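Local structure of uncharacterized protein (Burkholderia cenocepacia, 6ANS) at residues Ile293-Val298 with Val374-Arg379; Asp302-Gln307 with Ile363-Val368; Gly336-Ile341 with Ser349-Asp354. The protein is of unknown function; it carries the DUF1214 domain and in the crystal holds a phosphate ion, probably from the crystallisation liquor, among arginine and tyrosine side chains. All coordinates share one frame; numbering follows the deposited sequence.

Contact 1 (Ile293-Val298 with Val374-Arg379); sequences IDVDTV and VHPRTR
The guanidinium group of R377 has the CB of D294 over the middle of one face, 3.6 Å from R377 CZ, and the carboxylate of D296 at its edge. D296 OD1 lies close to the guanidinium plane and takes R377 NH2 on its syn lone pair at 3.2 Å, with a weaker, longer bond from NE. The D294 carboxylate stacks on the same guanidinium, planes 27° apart; D294 OD2 and R377 NH1, 3.5 Å apart, form a salt bridge by charge alone, no N-H pointing at the oxygen. R379 meets that oxygen differently: nearly coplanar with the carboxylate, its guanidinium has D294 OD2 at the edge, with a weak, bent bond from R379 NH1 at 3.3 Å. The four residues form a salt-bridge network in which both arginines share D294 OD2. A water donates to D294 OD2 and accepts weakly from R379 NH1, bridging the two, while D294 OD1 is held by T339. R377 leaves its strand with CG between backbone N and carbonyl carbon (chi1 52°) and runs extended, carrying its end over D294. Beneath, D294 and R377 are an antiparallel hydrogen-bonded pair, D294 N to R377 O and R377 N to D294 O both 2.9 Å. On the other face, I293 CG2 packs on P376 CB at 3.7 Å, and V295 CG1 lies against the proline ring. Strand 377-382 edges a four-stranded mixed sheet; strand 289-295 separates it from 338-343, and I293, V295 and P376 rest on W365 of strand 360-368 in the next sheet.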
loop_
_atom_site.group_PDB
_atom_site.type_symbol
_atom_site.label_atom_id
_atom_site.label_comp_id
_atom_site.label_asym_id
_atom_site.label_seq_id
_atom_site.Cartn_x
_atom_site.Cartn_y
_atom_site.Cartn_z
ATOM N N ILE A 293 -21.606 23.808 -15.018
ATOM C CA ILE A 293 -20.542 24.681 -14.537
ATOM C C ILE A 293 -19.949 25.409 -15.734
ATOM O O ILE A 293 -19.677 24.786 -16.768
ATOM C CB ILE A 293 -19.455 23.887 -13.789
ATOM C CG1 ILE A 293 -20.082 22.932 -12.764
ATOM C CG2 ILE A 293 -18.456 24.824 -13.125
ATOM C CD1 ILE A 293 -19.085 21.961 -12.145
ATOM N N ASP A 294 -19.736 26.720 -15.590
ATOM C CA ASP A 294 -19.238 27.566 -16.668
ATOM C C ASP A 294 -18.166 28.506 -16.152
ATOM O O ASP A 294 -18.323 29.109 -15.085
ATOM C CB ASP A 294 -20.347 28.422 -17.288
ATOM C CG ASP A 294 -21.258 27.636 -18.190
ATOM O OD1 ASP A 294 -20.800 27.191 -19.260
ATOM O OD2 ASP A 294 -22.435 27.456 -17.820
ATOM N N VAL A 295 -17.102 28.653 -16.936
ATOM C CA VAL A 295 -16.163 29.762 -16.816
ATOM C C VAL A 295 -16.150 30.484 -18.159
ATOM O O VAL A 295 -16.070 29.841 -19.214
ATOM C CB VAL A 295 -14.752 29.291 -16.407
ATOM C CG1 VAL A 295 -14.765 28.777 -14.963
ATOM C CG2 VAL A 295 -14.222 28.224 -17.362
ATOM N N ASP A 296 -16.316 31.811 -18.124
ATOM C CA ASP A 296 -16.457 32.567 -19.367
ATOM C C ASP A 296 -15.139 32.663 -20.119
ATOM O O ASP A 296 -15.132 32.705 -21.353
ATOM C CB ASP A 296 -17.020 33.954 -19.069
ATOM C CG ASP A 296 -18.430 33.888 -18.512
ATOM O OD1 ASP A 296 -19.128 32.895 -18.799
ATOM O OD2 ASP A 296 -18.834 34.809 -17.770
ATOM N N THR A 297 -14.025 32.696 -19.398
ATOM C CA THR A 297 -12.693 32.665 -19.978
ATOM C C THR A 297 -11.869 31.648 -19.203
ATOM O O THR A 297 -12.226 31.253 -18.092
ATOM C CB THR A 297 -11.999 34.037 -19.913
ATOM O OG1 THR A 297 -11.880 34.441 -18.543
ATOM C CG2 THR A 297 -12.787 35.098 -20.683
ATOM N N VAL A 298 -10.769 31.214 -19.798
ATOM C CA VAL A 298 -9.783 30.382 -19.116
ATOM C C VAL A 298 -8.528 31.224 -18.906
ATOM O O VAL A 298 -7.931 31.689 -19.886
ATOM C CB VAL A 298 -9.469 29.101 -19.902
ATOM C CG1 VAL A 298 -8.440 28.270 -19.152
ATOM C CG2 VAL A 298 -10.737 28.306 -20.125
ATOM N N VAL A 374 -10.506 32.847 -12.463
ATOM C CA VAL A 374 -11.828 33.067 -13.033
ATOM C C VAL A 374 -12.794 32.161 -12.278
ATOM O O VAL A 374 -12.567 30.950 -12.178
ATOM C CB VAL A 374 -11.848 32.777 -14.548
ATOM C CG1 VAL A 374 -13.268 32.868 -15.107
ATOM C CG2 VAL A 374 -10.896 33.748 -15.301
ATOM N N HIS A 375 -13.852 32.749 -11.733
ATOM C CA HIS A 375 -14.709 32.049 -10.780
ATOM C C HIS A 375 -15.853 31.348 -11.502
ATOM O O HIS A 375 -16.669 32.024 -12.138
ATOM C CB HIS A 375 -15.244 33.030 -9.757
ATOM C CG HIS A 375 -14.174 33.633 -8.902
ATOM N ND1 HIS A 375 -12.974 32.999 -8.663
ATOM C CD2 HIS A 375 -14.112 34.816 -8.244
ATOM C CE1 HIS A 375 -12.227 33.754 -7.878
ATOM N NE2 HIS A 375 -12.896 34.860 -7.605
ATOM N N PRO A 376 -15.966 30.024 -11.422
ATOM C CA PRO A 376 -17.058 29.339 -12.121
ATOM C C PRO A 376 -18.429 29.749 -11.598
ATOM O O PRO A 376 -18.614 30.007 -10.406
ATOM C CB PRO A 376 -16.782 27.853 -11.847
ATOM C CG PRO A 376 -15.338 27.786 -11.441
ATOM C CD PRO A 376 -15.085 29.076 -10.719
ATOM N N ARG A 377 -19.389 29.812 -12.511
ATOM C CA ARG A 377 -20.797 29.884 -12.169
ATOM C C ARG A 377 -21.427 28.519 -12.414
ATOM O O ARG A 377 -20.913 27.703 -13.184
ATOM C CB ARG A 377 -21.520 30.959 -12.988
ATOM C CG ARG A 377 -21.330 30.864 -14.487
ATOM C CD ARG A 377 -21.851 32.129 -15.204
ATOM N NE ARG A 377 -21.575 32.103 -16.643
ATOM C CZ ARG A 377 -22.301 31.416 -17.519
ATOM N NH1 ARG A 377 -23.346 30.713 -17.102
ATOM N NH2 ARG A 377 -21.995 31.435 -18.811
ATOM N N THR A 378 -22.537 28.265 -11.721
ATOM C CA THR A 378 -23.219 26.984 -11.785
ATOM C C THR A 378 -24.719 27.212 -11.897
ATOM O O THR A 378 -25.241 28.251 -11.487
ATOM C CB THR A 378 -22.950 26.123 -10.543
ATOM O OG1 THR A 378 -23.608 26.715 -9.416
ATOM C CG2 THR A 378 -21.447 26.018 -10.259
ATOM N N ARG A 379 -25.413 26.215 -12.445
ATOM C CA ARG A 379 -26.867 26.168 -12.379
ATOM C C ARG A 379 -27.308 24.718 -12.536
ATOM O O ARG A 379 -26.607 23.905 -13.145
ATOM C CB ARG A 379 -27.522 27.066 -13.433
ATOM C CG ARG A 379 -27.370 26.605 -14.858
ATOM C CD ARG A 379 -27.839 27.685 -15.833
ATOM N NE ARG A 379 -27.965 27.167 -17.193
ATOM C CZ ARG A 379 -26.946 27.040 -18.037
ATOM N NH1 ARG A 379 -25.725 27.391 -17.650
ATOM N NH2 ARG A 379 -27.146 26.556 -19.261
HETATM O O HOH W 1 -23.603 27.520 -15.462
HETATM O O HOH W 2 -17.233 33.084 -15.207
#

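Contact 2 (Asp302-Gln307 with Ile363-Val368); sequences DFWNVQ and ICWRWV. With PO4 (phosphate ion), chain E.
W304 and W365 lie with their indole planes almost parallel, 8° apart, but slid apart: the six-membered rings barely overlap, and W304 CZ3 lies above the outer part of the W365 indole, 3.4 Å from W365 CZ2. W367 comes to W304 at a steeper slant, planes at 57°, placing its CZ3 over one face of that indole, 3.6 Å from W304 CG. V306 CB sits by W365 CE3, continuing the apolar side. W365 has CG anti to the backbone N (chi1 -171°), which lays its ring across toward W304 and V306. The strands are central neighbours in a four-stranded antiparallel sheet, and a classic beta bulge, where D302 and F303 both face V368, ends their pairing. The tryptophans occupy the face turned to the second sheet, and R366 the opposite one. Its guanidinium is gripped round the edge. R366 NH1 and NH2 both bond Q307 OE1, at 2.8 and 2.9 Å, from the same face of the amide plane, and NH1 also reaches N305 OD1 at 2.9 Å. D108 holds N305 ND2, and N309 and D105 hold Q307 NE2, fixing both amides. C364 SG lies over one guanidinium face. This leaves R366 NE for phosphate O1, at 2.7 Å, and NH2 for phosphate O2, at 2.9 Å; Y278, Y111 and R194 also bind this ion, probably taken up from the crystallisation liquor.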
loop_
_atom_site.group_PDB
_atom_site.type_symbol
_atom_site.label_atom_id
_atom_site.label_comp_id
_atom_site.label_asym_id
_atom_site.label_seq_id
_atom_site.Cartn_x
_atom_site.Cartn_y
_atom_site.Cartn_z
ATOM N N ASP A 302 -0.676 27.196 -15.661
ATOM C CA ASP A 302 0.117 26.009 -15.945
ATOM C C ASP A 302 -0.737 24.750 -15.946
ATOM O O ASP A 302 -0.413 23.787 -16.647
ATOM C CB ASP A 302 1.264 25.899 -14.933
ATOM C CG ASP A 302 2.160 27.138 -14.940
ATOM O OD1 ASP A 302 2.502 27.608 -16.044
ATOM O OD2 ASP A 302 2.525 27.641 -13.863
ATOM N N PHE A 303 -1.838 24.752 -15.200
ATOM C CA PHE A 303 -2.697 23.582 -15.102
ATOM C C PHE A 303 -3.997 24.016 -14.449
ATOM O O PHE A 303 -4.028 24.990 -13.692
ATOM C CB PHE A 303 -2.022 22.461 -14.299
ATOM C CG PHE A 303 -2.844 21.213 -14.171
ATOM C CD1 PHE A 303 -2.787 20.232 -15.143
ATOM C CD2 PHE A 303 -3.651 21.002 -13.060
ATOM C CE1 PHE A 303 -3.538 19.064 -15.025
ATOM C CE2 PHE A 303 -4.409 19.841 -12.936
ATOM C CZ PHE A 303 -4.348 18.869 -13.918
ATOM N N TRP A 304 -5.075 23.320 -14.792
ATOM C CA TRP A 304 -6.332 23.471 -14.083
ATOM C C TRP A 304 -7.088 22.160 -14.199
ATOM O O TRP A 304 -6.882 21.401 -15.148
ATOM C CB TRP A 304 -7.156 24.650 -14.628
ATOM C CG TRP A 304 -7.841 24.433 -15.964
ATOM C CD1 TRP A 304 -7.386 24.826 -17.193
ATOM C CD2 TRP A 304 -9.129 23.845 -16.189
ATOM N NE1 TRP A 304 -8.293 24.486 -18.168
ATOM C CE2 TRP A 304 -9.374 23.887 -17.577
ATOM C CE3 TRP A 304 -10.096 23.276 -15.352
ATOM C CZ2 TRP A 304 -10.538 23.377 -18.146
ATOM C CZ3 TRP A 304 -11.253 22.764 -15.924
ATOM C CH2 TRP A 304 -11.465 22.826 -17.303
ATOM N N ASN A 305 -7.946 21.885 -13.225
ATOM C CA ASN A 305 -8.831 20.740 -13.357
ATOM C C ASN A 305 -10.030 20.946 -12.449
ATOM O O ASN A 305 -10.104 21.912 -11.683
ATOM C CB ASN A 305 -8.104 19.409 -13.077
ATOM C CG ASN A 305 -7.734 19.189 -11.590
ATOM O OD1 ASN A 305 -7.873 20.069 -10.724
ATOM N ND2 ASN A 305 -7.196 18.006 -11.316
ATOM N N VAL A 306 -10.982 20.028 -12.568
ATOM C CA VAL A 306 -12.132 19.958 -11.681
ATOM C C VAL A 306 -12.453 18.481 -11.479
ATOM O O VAL A 306 -12.384 17.685 -12.422
ATOM C CB VAL A 306 -13.335 20.741 -12.244
ATOM C CG1 VAL A 306 -13.719 20.227 -13.633
ATOM C CG2 VAL A 306 -14.514 20.681 -11.270
ATOM N N GLN A 307 -12.767 18.102 -10.243
ATOM C CA GLN A 307 -12.972 16.704 -9.917
ATOM C C GLN A 307 -14.246 16.535 -9.109
ATOM O O GLN A 307 -14.634 17.422 -8.343
ATOM C CB GLN A 307 -11.797 16.144 -9.117
ATOM C CG GLN A 307 -11.631 16.810 -7.739
ATOM C CD GLN A 307 -10.429 16.276 -6.984
ATOM O OE1 GLN A 307 -9.301 16.679 -7.250
ATOM N NE2 GLN A 307 -10.668 15.363 -6.034
ATOM N N ILE A 363 -17.003 18.631 -4.551
ATOM C CA ILE A 363 -16.432 18.979 -5.846
ATOM C C ILE A 363 -15.326 19.998 -5.606
ATOM O O ILE A 363 -15.440 20.854 -4.721
ATOM C CB ILE A 363 -17.526 19.501 -6.806
ATOM C CG1 ILE A 363 -16.961 19.841 -8.182
ATOM C CG2 ILE A 363 -18.212 20.741 -6.232
ATOM C CD1 ILE A 363 -18.053 20.096 -9.195
ATOM N N CYS A 364 -14.246 19.888 -6.386
ATOM C CA CYS A 364 -13.081 20.762 -6.265
ATOM C C CYS A 364 -12.596 21.220 -7.639
ATOM O O CYS A 364 -12.401 20.400 -8.542
ATOM C CB CYS A 364 -11.933 20.049 -5.533
ATOM S SG CYS A 364 -10.359 20.982 -5.447
ATOM N N TRP A 365 -12.373 22.527 -7.774
ATOM C CA TRP A 365 -11.805 23.137 -8.961
ATOM C C TRP A 365 -10.466 23.762 -8.588
ATOM O O TRP A 365 -10.326 24.343 -7.505
ATOM C CB TRP A 365 -12.764 24.193 -9.528
ATOM C CG TRP A 365 -12.378 24.754 -10.885
ATOM C CD1 TRP A 365 -11.265 25.498 -11.188
ATOM C CD2 TRP A 365 -13.129 24.646 -12.103
ATOM N NE1 TRP A 365 -11.277 25.846 -12.520
ATOM C CE2 TRP A 365 -12.406 25.333 -13.105
ATOM C CE3 TRP A 365 -14.341 24.037 -12.443
ATOM C CZ2 TRP A 365 -12.849 25.412 -14.426
ATOM C CZ3 TRP A 365 -14.781 24.120 -13.759
ATOM C CH2 TRP A 365 -14.037 24.810 -14.732
ATOM N N ARG A 366 -9.474 23.621 -9.471
ATOM C CA ARG A 366 -8.141 24.176 -9.251
ATOM C C ARG A 366 -7.716 25.032 -10.428
ATOM O O ARG A 366 -7.786 24.581 -11.573
ATOM C CB ARG A 366 -7.090 23.084 -9.071
ATOM C CG ARG A 366 -7.209 22.258 -7.801
ATOM C CD ARG A 366 -6.111 21.197 -7.827
ATOM N NE ARG A 366 -6.309 20.187 -6.800
ATOM C CZ ARG A 366 -7.173 19.179 -6.899
ATOM N NH1 ARG A 366 -7.937 19.062 -7.980
ATOM N NH2 ARG A 366 -7.288 18.301 -5.903
ATOM N N TRP A 367 -7.250 26.248 -10.144
ATOM C CA TRP A 367 -6.327 26.960 -11.024
ATOM C C TRP A 367 -4.920 26.808 -10.460
ATOM O O TRP A 367 -4.703 27.037 -9.267
ATOM C CB TRP A 367 -6.649 28.454 -11.149
ATOM C CG TRP A 367 -8.035 28.823 -11.594
ATOM C CD1 TRP A 367 -8.941 29.568 -10.900
ATOM C CD2 TRP A 367 -8.658 28.503 -12.847
ATOM N NE1 TRP A 367 -10.092 29.726 -11.635
ATOM C CE2 TRP A 367 -9.945 29.079 -12.833
ATOM C CE3 TRP A 367 -8.257 27.781 -13.971
ATOM C CZ2 TRP A 367 -10.836 28.949 -13.902
ATOM C CZ3 TRP A 367 -9.144 27.652 -15.035
ATOM C CH2 TRP A 367 -10.420 28.232 -14.987
ATOM N N VAL A 368 -3.975 26.404 -11.303
ATOM C CA VAL A 368 -2.572 26.269 -10.915
ATOM C C VAL A 368 -1.757 27.308 -11.682
ATOM O O VAL A 368 -1.681 27.270 -12.921
ATOM C CB VAL A 368 -2.048 24.848 -11.168
ATOM C CG1 VAL A 368 -0.604 24.721 -10.702
ATOM C CG2 VAL A 368 -2.928 23.822 -10.445
HETATM P P PO4 E . -3.984 19.325 -4.000
HETATM O O1 PO4 E . -4.083 20.186 -5.236
HETATM O O2 PO4 E . -5.302 18.636 -3.838
HETATM O O3 PO4 E . -2.866 18.320 -4.114
HETATM O O4 PO4 E . -3.699 20.249 -2.843
#

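Contact 3 (Gly336-Ile341 with Ser349-Asp354); sequences GGVTVI and SANWLD
N351 ND2 donates to the main-chain oxygen of T339 at 2.8 Å, nearly in line with the carbonyl and close to the plane of the N351 amide. The amide nitrogen has a second acceptor in R331 O, so this side chain ties the strand to a loop as well. With CG anti to its carbonyl carbon (chi1 -55°), N351 swings the amide back along the neighbouring strand, where its CB also comes within 3.3 Å of T339 O. Two backbone bonds follow: I341 N gives to N351 O at 2.8 Å, and I341 O accepts from L353 N at 2.8 Å. I341 O also lies at the edge of the W352 indole, beside CD1, while W352 NE1 is taken up by A343 O. The T339 hydroxyl is engaged by D294 and N333. Apolar groups line both faces: V340 CG1 meets L353 CG at 3.8 Å, and I341 CG1 meets A350 CB on the other side. I341 N and O thus both bond to the chain on either side of W352, the pattern of a parallel beta bridge, here joining strand 351-354 as the edge partner of 338-343 in an otherwise antiparallel mixed sheet.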
loop_
_atom_site.group_PDB
_atom_site.type_symbol
_atom_site.label_atom_id
_atom_site.label_comp_id
_atom_site.label_asym_id
_atom_site.label_seq_id
_atom_site.Cartn_x
_atom_site.Cartn_y
_atom_site.Cartn_z
ATOM N N GLY A 336 -14.261 30.585 -26.394
ATOM C CA GLY A 336 -13.141 30.459 -25.479
ATOM C C GLY A 336 -13.486 30.034 -24.062
ATOM O O GLY A 336 -12.576 29.669 -23.301
ATOM N N GLY A 337 -14.756 30.055 -23.677
ATOM C CA GLY A 337 -15.137 29.568 -22.363
ATOM C C GLY A 337 -15.059 28.052 -22.287
ATOM O O GLY A 337 -14.727 27.352 -23.246
ATOM N N VAL A 338 -15.336 27.538 -21.094
ATOM C CA VAL A 338 -15.371 26.103 -20.855
ATOM C C VAL A 338 -16.616 25.777 -20.044
ATOM O O VAL A 338 -16.923 26.453 -19.049
ATOM C CB VAL A 338 -14.102 25.600 -20.143
ATOM C CG1 VAL A 338 -14.294 24.178 -19.691
ATOM C CG2 VAL A 338 -12.905 25.659 -21.100
ATOM N N THR A 339 -17.332 24.746 -20.483
ATOM C CA THR A 339 -18.481 24.207 -19.782
ATOM C C THR A 339 -18.158 22.778 -19.369
ATOM O O THR A 339 -17.540 22.026 -20.135
ATOM C CB THR A 339 -19.735 24.253 -20.662
ATOM O OG1 THR A 339 -19.996 25.609 -21.053
ATOM C CG2 THR A 339 -20.936 23.745 -19.899
ATOM N N VAL A 340 -18.535 22.434 -18.137
ATOM C CA VAL A 340 -18.392 21.093 -17.576
ATOM C C VAL A 340 -19.729 20.699 -16.956
ATOM O O VAL A 340 -20.289 21.454 -16.149
ATOM C CB VAL A 340 -17.277 21.027 -16.513
ATOM C CG1 VAL A 340 -17.180 19.626 -15.946
ATOM C CG2 VAL A 340 -15.935 21.468 -17.090
ATOM N N ILE A 341 -20.215 19.503 -17.286
ATOM C CA ILE A 341 -21.535 19.046 -16.863
ATOM C C ILE A 341 -21.378 17.866 -15.912
ATOM O O ILE A 341 -20.748 16.863 -16.262
ATOM C CB ILE A 341 -22.400 18.640 -18.065
ATOM C CG1 ILE A 341 -22.435 19.752 -19.120
ATOM C CG2 ILE A 341 -23.784 18.222 -17.594
ATOM C CD1 ILE A 341 -23.419 20.850 -18.836
ATOM N N SER A 349 -21.587 15.720 -26.525
ATOM C CA SER A 349 -20.135 15.650 -26.394
ATOM C C SER A 349 -19.575 16.680 -25.408
ATOM O O SER A 349 -18.405 17.057 -25.496
ATOM C CB SER A 349 -19.476 15.798 -27.763
ATOM O OG SER A 349 -19.802 17.048 -28.335
ATOM N N ALA A 350 -20.383 17.125 -24.448
ATOM C CA ALA A 350 -19.905 18.090 -23.462
ATOM C C ALA A 350 -18.878 17.460 -22.524
ATOM O O ALA A 350 -18.833 16.240 -22.337
ATOM C CB ALA A 350 -21.074 18.643 -22.643
ATOM N N ASN A 351 -18.021 18.315 -21.959
ATOM C CA ASN A 351 -17.147 17.897 -20.871
ATOM C C ASN A 351 -18.002 17.424 -19.703
ATOM O O ASN A 351 -18.970 18.089 -19.324
ATOM C CB ASN A 351 -16.244 19.048 -20.436
ATOM C CG ASN A 351 -15.445 19.628 -21.593
ATOM O OD1 ASN A 351 -14.830 18.892 -22.355
ATOM N ND2 ASN A 351 -15.442 20.953 -21.717
ATOM N N TRP A 352 -17.651 16.271 -19.138
ATOM C CA TRP A 352 -18.579 15.529 -18.298
ATOM C C TRP A 352 -17.910 15.021 -17.028
ATOM O O TRP A 352 -16.799 14.487 -17.071
ATOM C CB TRP A 352 -19.154 14.354 -19.099
ATOM C CG TRP A 352 -20.072 13.461 -18.352
ATOM C CD1 TRP A 352 -21.099 13.830 -17.540
ATOM C CD2 TRP A 352 -20.044 12.030 -18.342
ATOM N NE1 TRP A 352 -21.722 12.717 -17.033
ATOM C CE2 TRP A 352 -21.094 11.598 -17.513
ATOM C CE3 TRP A 352 -19.242 11.069 -18.974
ATOM C CZ2 TRP A 352 -21.362 10.247 -17.284
ATOM C CZ3 TRP A 352 -19.509 9.729 -18.747
ATOM C CH2 TRP A 352 -20.557 9.331 -17.904
ATOM N N LEU A 353 -18.600 15.177 -15.901
ATOM C CA LEU A 353 -18.255 14.509 -14.651
ATOM C C LEU A 353 -19.380 13.536 -14.295
ATOM O O LEU A 353 -20.529 13.955 -14.104
ATOM C CB LEU A 353 -18.026 15.523 -13.525
ATOM C CG LEU A 353 -16.938 16.567 -13.774
ATOM C CD1 LEU A 353 -16.817 17.525 -12.605
ATOM C CD2 LEU A 353 -15.572 15.918 -14.101
ATOM N N ASP A 354 -19.047 12.245 -14.208
ATOM C CA ASP A 354 -20.018 11.178 -13.970
ATOM C C ASP A 354 -20.350 11.097 -12.479
ATOM O O ASP A 354 -19.445 10.940 -11.653
ATOM C CB ASP A 354 -19.435 9.849 -14.459
ATOM C CG ASP A 354 -20.413 8.683 -14.361
ATOM O OD1 ASP A 354 -21.474 8.805 -13.702
ATOM O OD2 ASP A 354 -20.101 7.621 -14.941
#

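In the fold
Contacts 1 and 3 belong to one mixed sheet, joined through the adjacent strands 289-295 and 338-343; contact 2 belongs to the antiparallel sheet packed against it. Contact 2 is almost wholly buried, with a tryptophan cluster on one face and, on the other, a polar face where R366 holds the crystal's phosphate. Contact 1 is only partly buried and carries its salt bridges on an exposed side, while contact 3 is mostly buried, parallel and uncharged. The sheets meet through apolar groups: V338 touches W304, and V306 touches V340. W367 NE1 bonds V374 O, tying contact 2 to contact 1.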